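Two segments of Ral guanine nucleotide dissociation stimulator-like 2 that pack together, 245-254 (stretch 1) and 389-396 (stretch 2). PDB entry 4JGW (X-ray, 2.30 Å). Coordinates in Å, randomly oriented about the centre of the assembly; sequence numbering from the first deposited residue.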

# COMPACT_ATOMS: atom_id res chain seq x y z
N SER A 245 7.54 -1.64 -6.04
CA SER A 245 7.02 -2.38 -4.88
C SER A 245 5.56 -2.79 -5.06
O SER A 245 5.13 -3.81 -4.51
CB SER A 245 7.22 -1.59 -3.59
OG SER A 245 6.31 -0.50 -3.50
N VAL A 246 4.80 -2.00 -5.81
CA VAL A 246 3.43 -2.36 -6.18
C VAL A 246 3.45 -3.42 -7.28
O VAL A 246 2.73 -4.43 -7.20
CB VAL A 246 2.60 -1.13 -6.65
CG1 VAL A 246 1.18 -1.54 -7.03
CG2 VAL A 246 2.57 -0.06 -5.57
N ARG A 247 4.29 -3.20 -8.29
CA ARG A 247 4.45 -4.13 -9.42
C ARG A 247 4.83 -5.54 -8.95
O ARG A 247 4.27 -6.52 -9.43
CB ARG A 247 5.49 -3.60 -10.41
N ALA A 248 5.77 -5.62 -8.01
CA ALA A 248 6.24 -6.90 -7.47
C ALA A 248 5.15 -7.67 -6.72
O ALA A 248 5.12 -8.90 -6.74
CB ALA A 248 7.46 -6.69 -6.58
N THR A 249 4.25 -6.93 -6.05
CA THR A 249 3.10 -7.52 -5.37
C THR A 249 2.09 -8.07 -6.39
O THR A 249 1.53 -9.15 -6.19
CB THR A 249 2.41 -6.48 -4.45
OG1 THR A 249 3.32 -6.08 -3.41
CG2 THR A 249 1.16 -7.05 -3.80
N VAL A 250 1.87 -7.32 -7.47
CA VAL A 250 0.92 -7.71 -8.51
C VAL A 250 1.45 -8.89 -9.32
O VAL A 250 0.69 -9.79 -9.69
CB VAL A 250 0.56 -6.51 -9.43
CG1 VAL A 250 -0.34 -6.95 -10.59
CG2 VAL A 250 -0.12 -5.40 -8.63
N THR A 251 2.76 -8.88 -9.58
CA THR A 251 3.43 -9.96 -10.31
C THR A 251 3.24 -11.30 -9.60
O THR A 251 2.83 -12.28 -10.23
CB THR A 251 4.94 -9.66 -10.52
OG1 THR A 251 5.10 -8.38 -11.14
CG2 THR A 251 5.59 -10.72 -11.41
N GLN A 252 3.51 -11.33 -8.30
CA GLN A 252 3.34 -12.53 -7.48
C GLN A 252 1.88 -12.97 -7.41
O GLN A 252 1.58 -14.16 -7.50
CB GLN A 252 3.91 -12.32 -6.07
CG GLN A 252 3.76 -13.52 -5.11
CD GLN A 252 4.54 -14.76 -5.55
OE1 GLN A 252 5.55 -14.67 -6.24
NE2 GLN A 252 4.07 -15.92 -5.12
N PHE A 253 0.97 -12.00 -7.25
CA PHE A 253 -0.47 -12.26 -7.31
C PHE A 253 -0.84 -12.98 -8.61
O PHE A 253 -1.57 -13.97 -8.59
CB PHE A 253 -1.27 -10.96 -7.17
CG PHE A 253 -2.75 -11.12 -7.42
CD1 PHE A 253 -3.62 -11.40 -6.37
CD2 PHE A 253 -3.27 -10.98 -8.71
CE1 PHE A 253 -4.98 -11.55 -6.60
CE2 PHE A 253 -4.63 -11.13 -8.95
CZ PHE A 253 -5.49 -11.42 -7.89
N ASN A 254 -0.32 -12.47 -9.73
CA ASN A 254 -0.57 -13.05 -11.05
C ASN A 254 0.08 -14.42 -11.24
O ASN A 254 -0.46 -15.27 -11.96
CB ASN A 254 -0.12 -12.09 -12.16
CG ASN A 254 -1.00 -10.85 -12.28
OD1 ASN A 254 -2.16 -10.84 -11.86
ND2 ASN A 254 -0.45 -9.79 -12.86
N PRO A 389 -3.54 -8.23 2.88
CA PRO A 389 -4.70 -7.81 2.11
C PRO A 389 -4.49 -8.00 0.61
O PRO A 389 -3.35 -8.03 0.14
CB PRO A 389 -4.83 -6.33 2.44
CG PRO A 389 -3.44 -5.90 2.71
CD PRO A 389 -2.75 -7.07 3.34
N TYR A 390 -5.59 -8.13 -0.12
CA TYR A 390 -5.56 -8.02 -1.57
C TYR A 390 -5.40 -6.54 -1.90
O TYR A 390 -6.28 -5.72 -1.60
CB TYR A 390 -6.84 -8.60 -2.20
CG TYR A 390 -7.00 -8.29 -3.68
CD1 TYR A 390 -6.01 -8.61 -4.60
CD2 TYR A 390 -8.16 -7.67 -4.15
CE1 TYR A 390 -6.15 -8.31 -5.95
CE2 TYR A 390 -8.32 -7.37 -5.50
CZ TYR A 390 -7.31 -7.70 -6.39
OH TYR A 390 -7.46 -7.42 -7.73
N LEU A 391 -4.27 -6.20 -2.50
CA LEU A 391 -3.89 -4.81 -2.75
C LEU A 391 -4.78 -4.11 -3.78
O LEU A 391 -4.99 -2.90 -3.70
CB LEU A 391 -2.41 -4.73 -3.16
CG LEU A 391 -1.74 -3.35 -3.24
CD1 LEU A 391 -1.85 -2.58 -1.92
CD2 LEU A 391 -0.29 -3.50 -3.64
N GLY A 392 -5.32 -4.89 -4.72
CA GLY A 392 -6.16 -4.36 -5.80
C GLY A 392 -7.30 -3.47 -5.37
O GLY A 392 -7.65 -2.52 -6.06
N THR A 393 -7.89 -3.78 -4.21
CA THR A 393 -8.98 -2.99 -3.64
C THR A 393 -8.50 -1.60 -3.20
O THR A 393 -9.22 -0.61 -3.35
CB THR A 393 -9.64 -3.72 -2.46
OG1 THR A 393 -9.81 -5.11 -2.79
CG2 THR A 393 -11.01 -3.11 -2.14
N PHE A 394 -7.29 -1.54 -2.65
CA PHE A 394 -6.68 -0.27 -2.26
C PHE A 394 -6.23 0.54 -3.48
O PHE A 394 -6.33 1.77 -3.48
CB PHE A 394 -5.49 -0.50 -1.31
CG PHE A 394 -5.89 -0.99 0.05
CD1 PHE A 394 -6.03 -2.36 0.30
CD2 PHE A 394 -6.14 -0.09 1.08
CE1 PHE A 394 -6.40 -2.81 1.56
CE2 PHE A 394 -6.52 -0.54 2.34
CZ PHE A 394 -6.65 -1.90 2.58
N LEU A 395 -5.75 -0.16 -4.50
CA LEU A 395 -5.36 0.48 -5.75
C LEU A 395 -6.58 1.09 -6.46
O LEU A 395 -6.48 2.17 -7.04
CB LEU A 395 -4.63 -0.51 -6.68
CG LEU A 395 -3.32 -1.11 -6.17
CD1 LEU A 395 -2.84 -2.20 -7.11
CD2 LEU A 395 -2.23 -0.05 -5.99
N LYS A 396 -7.72 0.40 -6.37
CA LYS A 396 -8.96 0.87 -6.98
C LYS A 396 -9.52 2.10 -6.25
O LYS A 396 -9.89 3.09 -6.89
CB LYS A 396 -10.01 -0.24 -7.01
CG LYS A 396 -10.96 -0.15 -8.19
CD LYS A 396 -12.40 -0.40 -7.81
CE LYS A 396 -13.33 -0.14 -8.99
NZ LYS A 396 -14.72 0.20 -8.58

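Residues 245-254 form a continuous helical segment, held by i to i+4 bonds such as Val250 N to Val246 O (3.0 Å) and Phe253 N to Thr249 O (3.1 Å). Against it lies a segment that passes from loop at Pro389 and Tyr390 into helix by Gly392, where Leu395 N donates to Leu391 O (3.0 Å). The backbones stay well apart, with CA of Thr249 7.9 Å from CA of Leu391 and CA of Phe253 8.8 Å from CA of Tyr390, so side chains fill the space between them. No hydrogen bond crosses the contact, which buries 258 Å² summed over both sides and rests on apolar and aromatic packing.

Val246, Thr249, Val250 and Phe253 recur at the three- and four-residue spacing that places them along one side of their helix. Val246, with chi1 t, brings CG1 to 3.9 Å from Leu395 CD2 and 4.2 Å from Leu391 CD2. The two leucines, four residues apart, reach it through different rotamers: Leu391 is t,p and Leu395 m,t. Leu395 also places CD1 4.5 Å from Val250 CG2, a looser approach.

In its m rotamer, Thr249 donates from OG1 to Ser245 O (3.1 Å) in its own helix, and its CG2 makes its closest approach to Leu391, 3.8 Å from CD2.

At the other end, the t rotamers of Phe253 and Tyr390 bring their rings together, with CE1 of Phe253 3.5 Å from CE1 of Tyr390. The CA-to-CB bond of Tyr390 points sideways, but its ring reaches nearer. The pair is oblique, with planes at 33° and centroids 5.2 Å apart. Gly392 leaves room for this tyrosine conformation: an ideal CB there would lie 2.2 Å from Tyr390 CZ.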